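Local coordinates for extracellular solute-binding protein (Bordetella parapertussis, PDB 3PU5) that probably captures a small solute, perhaps a polyamine, outside the cytoplasmic membrane and hands it to an ABC-type importer, at residues A46-I51 against G67-R72; I219-T224 against K291-S296. All coordinates share one frame; numbering follows the deposited sequence.

Interaction 1: residues A46-I51 against G67-R72; sequences AHALKI and GNDMYR
Ala-48 and Asp-69 mark the point where the two helices come nearest, their CA atoms 5.9 Å apart, and the segment axes run almost parallel, 8° apart with a closest approach of 9.0 Å. CB of Ala-48 points toward helix 67-75, and this methyl rests 3.8 Å from the methylene CB of Asp-69. From one turn further on, Arg-72 reaches back across the gap. Its chain starts out toward the helix 46-51 and then bends at the CG-CD bond (chi3 68°), which lays the guanidinium over Ala-48, one flat face of the group resting on that methyl, with NH1 4.0 Å from CB. The other terminal nitrogen, NH2, lies 4.0 Å from CD1 of Leu-49, whose side chain meets the arginine at a slant.

Helices 44-53 and 67-75 follow strands 36-41 and 62-65 of the chain, and their parallel course fits the repeating beta-alpha units of the periplasmic binding protein fold. Ala-48 also packs on Phe-65 of strand 62-65, on the buried side of the contact.

What fixes the arginine is a partner on its own helix. NH1 donates to OD1 of Asp-69 at 2.9 Å with an angle of 161°, a salt bridge between residues three apart. The oxygen lies within the guanidinium plane, but the arginine meets it on the anti side, somewhat out of the carboxylate plane. Asp-69 additionally touches Asn-44 and Pro-45 at the start of helix 44-53, and Arg-72 touches Leu-52 near the end of that helix.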
# COMPACT_ATOMS: atom_id res chain seq x y z
N ALA A 46 -1.20 -10.69 -14.73
CA ALA A 46 -2.06 -11.03 -15.87
C ALA A 46 -2.61 -9.78 -16.54
O ALA A 46 -2.60 -9.67 -17.77
CB ALA A 46 -3.19 -11.95 -15.43
N HIS A 47 -3.11 -8.85 -15.74
CA HIS A 47 -3.60 -7.58 -16.27
C HIS A 47 -2.50 -6.85 -17.05
O HIS A 47 -2.71 -6.42 -18.17
CB HIS A 47 -4.13 -6.69 -15.15
CG HIS A 47 -5.54 -7.00 -14.75
ND1 HIS A 47 -5.98 -6.91 -13.45
CD2 HIS A 47 -6.61 -7.39 -15.49
CE1 HIS A 47 -7.27 -7.22 -13.40
NE2 HIS A 47 -7.67 -7.52 -14.62
N ALA A 48 -1.33 -6.71 -16.43
CA ALA A 48 -0.22 -6.01 -17.07
C ALA A 48 0.19 -6.68 -18.37
O ALA A 48 0.36 -6.01 -19.38
CB ALA A 48 0.96 -5.91 -16.14
N LEU A 49 0.35 -8.00 -18.36
CA LEU A 49 0.76 -8.69 -19.60
C LEU A 49 -0.29 -8.51 -20.69
O LEU A 49 0.03 -8.30 -21.87
CB LEU A 49 1.04 -10.18 -19.36
CG LEU A 49 1.53 -10.91 -20.62
CD1 LEU A 49 2.81 -10.27 -21.15
CD2 LEU A 49 1.74 -12.40 -20.38
N LYS A 50 -1.56 -8.58 -20.31
CA LYS A 50 -2.63 -8.41 -21.28
C LYS A 50 -2.56 -7.03 -21.92
O LYS A 50 -2.71 -6.90 -23.13
CB LYS A 50 -4.00 -8.62 -20.65
CG LYS A 50 -5.13 -8.55 -21.65
CD LYS A 50 -6.30 -9.41 -21.19
CE LYS A 50 -7.47 -9.34 -22.15
NZ LYS A 50 -8.58 -10.17 -21.61
N ILE A 51 -2.33 -6.00 -21.11
CA ILE A 51 -2.19 -4.65 -21.63
C ILE A 51 -0.91 -4.52 -22.46
O ILE A 51 -0.91 -3.90 -23.51
CB ILE A 51 -2.18 -3.60 -20.52
CG1 ILE A 51 -3.55 -3.50 -19.86
CG2 ILE A 51 -1.76 -2.25 -21.10
CD1 ILE A 51 -3.51 -2.89 -18.46
N GLY A 67 1.88 -1.92 -7.97
CA GLY A 67 2.98 -1.10 -8.42
C GLY A 67 4.05 -1.80 -9.25
O GLY A 67 4.50 -1.26 -10.26
N ASN A 68 4.45 -3.00 -8.83
CA ASN A 68 5.47 -3.76 -9.56
C ASN A 68 5.13 -3.96 -11.03
O ASN A 68 5.93 -3.66 -11.93
CB ASN A 68 5.66 -5.13 -8.92
CG ASN A 68 6.35 -5.06 -7.59
OD1 ASN A 68 7.33 -4.33 -7.43
ND2 ASN A 68 5.84 -5.82 -6.62
N ASP A 69 3.93 -4.48 -11.27
CA ASP A 69 3.50 -4.76 -12.63
C ASP A 69 3.15 -3.48 -13.37
O ASP A 69 3.39 -3.38 -14.58
CB ASP A 69 2.35 -5.75 -12.61
CG ASP A 69 2.80 -7.12 -12.19
OD1 ASP A 69 3.53 -7.76 -12.98
OD2 ASP A 69 2.47 -7.53 -11.06
N MSE A 70 2.61 -2.49 -12.66
CA MSE A 70 2.35 -1.19 -13.28
C MSE A 70 3.65 -0.58 -13.78
O MSE A 70 3.67 0.09 -14.82
CB MSE A 70 1.65 -0.22 -12.32
CG MSE A 70 1.20 1.07 -13.01
SE MSE A 70 -0.27 0.73 -14.29
CE MSE A 70 -1.63 0.15 -12.99
N TYR A 71 4.73 -0.79 -13.05
CA TYR A 71 6.02 -0.26 -13.47
C TYR A 71 6.42 -0.88 -14.81
O TYR A 71 7.15 -0.27 -15.58
CB TYR A 71 7.10 -0.50 -12.41
CG TYR A 71 8.22 0.51 -12.48
CD1 TYR A 71 9.45 0.19 -13.07
CD2 TYR A 71 8.06 1.79 -11.97
CE1 TYR A 71 10.48 1.12 -13.14
CE2 TYR A 71 9.07 2.73 -12.04
CZ TYR A 71 10.28 2.39 -12.62
OH TYR A 71 11.30 3.32 -12.69
N ARG A 72 5.92 -2.08 -15.11
CA ARG A 72 6.18 -2.70 -16.41
C ARG A 72 5.58 -1.86 -17.53
O ARG A 72 6.21 -1.64 -18.58
CB ARG A 72 5.59 -4.12 -16.45
CG ARG A 72 6.23 -5.10 -15.49
CD ARG A 72 5.37 -6.35 -15.34
NE ARG A 72 5.33 -7.15 -16.56
CZ ARG A 72 4.59 -8.24 -16.71
NH1 ARG A 72 3.81 -8.66 -15.72
NH2 ARG A 72 4.62 -8.92 -17.86

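Interaction 2: residues I219-T224 against K291-S296; sequences IAEDST and KHRLPS
Arg-293 stretches from a loop to the last turn of a helix, where Glu-221 and Asp-222 receive its guanidinium in a three-residue salt-bridge network at the surface. Its chain is fully extended from CG to NE, so the charged end spans a wide gap: the nearest CA atoms, those of Glu-221 and Arg-293, are 11.2 Å apart. Asp-222 is gripped end-on by two nitrogens. NH2 donates to OD2 at 2.8 Å along the syn lone pair, nearly straight at 165°, while NH1 reaches OD1 at 2.9 Å from above the carboxylate plane and with a more bent angle. The two flat groups are nearly coplanar.

Glu-221 approaches differently. With CG anti to the backbone N and the chain extended, its OE1 arrives in the guanidinium plane, 2.9 Å from NH1. The carboxylate is turned 67° to that plane and accepts the N-H from above its own plane, at 132°. NH1 thus serves both acids, and the arginine's positive charge probably offsets much of the repulsion between the two neighbouring carboxylates.

NE is held by the carbonyl of Lys-289. Arg-293 also lies against Phe-218 of helix 214-223, Glu-221 touches Lys-229 on strand 229-231, and Pro-295 packs on Trp-230 of the same strand.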
# COMPACT_ATOMS: atom_id res chain seq x y z
N ILE A 219 -9.31 -2.72 12.61
CA ILE A 219 -10.45 -3.64 12.60
C ILE A 219 -10.38 -4.60 13.78
O ILE A 219 -11.36 -4.80 14.50
CB ILE A 219 -10.52 -4.41 11.26
CG1 ILE A 219 -10.77 -3.41 10.12
CG2 ILE A 219 -11.61 -5.48 11.31
CD1 ILE A 219 -10.63 -4.01 8.73
N ALA A 220 -9.20 -5.19 14.00
CA ALA A 220 -8.98 -6.09 15.13
C ALA A 220 -9.13 -5.36 16.46
O ALA A 220 -9.74 -5.88 17.40
CB ALA A 220 -7.61 -6.76 15.03
N GLU A 221 -8.58 -4.16 16.54
CA GLU A 221 -8.70 -3.34 17.74
C GLU A 221 -10.18 -3.11 18.09
O GLU A 221 -10.56 -3.14 19.26
CB GLU A 221 -8.00 -2.00 17.55
CG GLU A 221 -8.19 -1.02 18.70
CD GLU A 221 -7.62 0.37 18.40
OE1 GLU A 221 -7.26 0.64 17.23
OE2 GLU A 221 -7.54 1.20 19.34
N ASP A 222 -10.99 -2.86 17.07
CA ASP A 222 -12.40 -2.54 17.28
C ASP A 222 -13.21 -3.77 17.72
O ASP A 222 -14.04 -3.68 18.62
CB ASP A 222 -13.03 -1.95 16.01
CG ASP A 222 -12.52 -0.54 15.69
OD1 ASP A 222 -11.80 0.06 16.52
OD2 ASP A 222 -12.86 -0.03 14.60
N SER A 223 -12.95 -4.90 17.08
CA SER A 223 -13.74 -6.09 17.32
C SER A 223 -13.35 -6.73 18.63
O SER A 223 -14.03 -7.61 19.15
CB SER A 223 -13.51 -7.09 16.19
OG SER A 223 -12.22 -7.65 16.31
N THR A 224 -12.23 -6.27 19.17
CA THR A 224 -11.58 -6.92 20.27
C THR A 224 -11.54 -5.98 21.47
O THR A 224 -10.96 -6.27 22.50
CB THR A 224 -10.17 -7.34 19.82
OG1 THR A 224 -9.88 -8.68 20.24
CG2 THR A 224 -9.12 -6.37 20.30
N LYS A 291 -10.33 9.22 11.98
CA LYS A 291 -9.76 10.55 12.15
C LYS A 291 -8.58 10.58 13.13
O LYS A 291 -7.58 11.27 12.90
CB LYS A 291 -10.87 11.48 12.65
CG LYS A 291 -10.50 12.92 12.89
CD LYS A 291 -11.70 13.62 13.52
CE LYS A 291 -11.60 15.13 13.38
NZ LYS A 291 -10.32 15.64 13.93
N HIS A 292 -8.71 9.83 14.22
CA HIS A 292 -7.73 9.90 15.29
C HIS A 292 -6.58 8.90 15.18
O HIS A 292 -5.60 8.99 15.93
CB HIS A 292 -8.43 9.77 16.65
CG HIS A 292 -9.56 10.73 16.84
ND1 HIS A 292 -9.37 12.10 16.90
CD2 HIS A 292 -10.90 10.53 16.96
CE1 HIS A 292 -10.54 12.70 17.05
NE2 HIS A 292 -11.48 11.77 17.09
N ARG A 293 -6.67 7.95 14.25
CA ARG A 293 -5.66 6.89 14.21
C ARG A 293 -4.99 6.64 12.85
O ARG A 293 -3.83 6.21 12.80
CB ARG A 293 -6.21 5.58 14.80
CG ARG A 293 -7.57 5.18 14.28
CD ARG A 293 -8.15 4.04 15.10
NE ARG A 293 -9.46 3.63 14.58
CZ ARG A 293 -10.06 2.48 14.86
NH1 ARG A 293 -9.49 1.60 15.66
NH2 ARG A 293 -11.25 2.21 14.33
N LEU A 294 -5.70 6.90 11.77
CA LEU A 294 -5.11 6.81 10.45
C LEU A 294 -3.89 7.72 10.37
O LEU A 294 -3.96 8.88 10.76
CB LEU A 294 -6.12 7.23 9.39
CG LEU A 294 -5.77 6.78 7.98
CD1 LEU A 294 -6.05 5.30 7.85
CD2 LEU A 294 -6.58 7.57 6.97
N PRO A 295 -2.76 7.19 9.87
CA PRO A 295 -1.57 8.05 9.79
C PRO A 295 -1.79 9.17 8.78
O PRO A 295 -2.43 8.96 7.75
CB PRO A 295 -0.48 7.09 9.28
CG PRO A 295 -1.27 6.02 8.51
CD PRO A 295 -2.50 5.83 9.37
N SER A 296 -1.25 10.35 9.09
CA SER A 296 -1.44 11.54 8.26
C SER A 296 -0.90 11.36 6.85
O SER A 296 0.17 10.78 6.65
CB SER A 296 -0.76 12.74 8.92
OG SER A 296 -0.88 13.88 8.10

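In the fold
Interaction 1 and interaction 2 lie on opposite sides of the chain's centre, each about 16 Å from it, with their own centres 32 Å apart. Their nearest atoms are about 19 Å apart, so neither touches the other. They follow one another along the chain: the helix pair of 46-51 and 67-72 is complete long before 219-224 meets 291-296. They differ in kind as well. In the first, the salt bridge stays within one helix and the other helix supplies nonpolar cover; in the second, the charges themselves join a helix end to a loop. Both are structural packing, and neither has a bound ligand among its atoms.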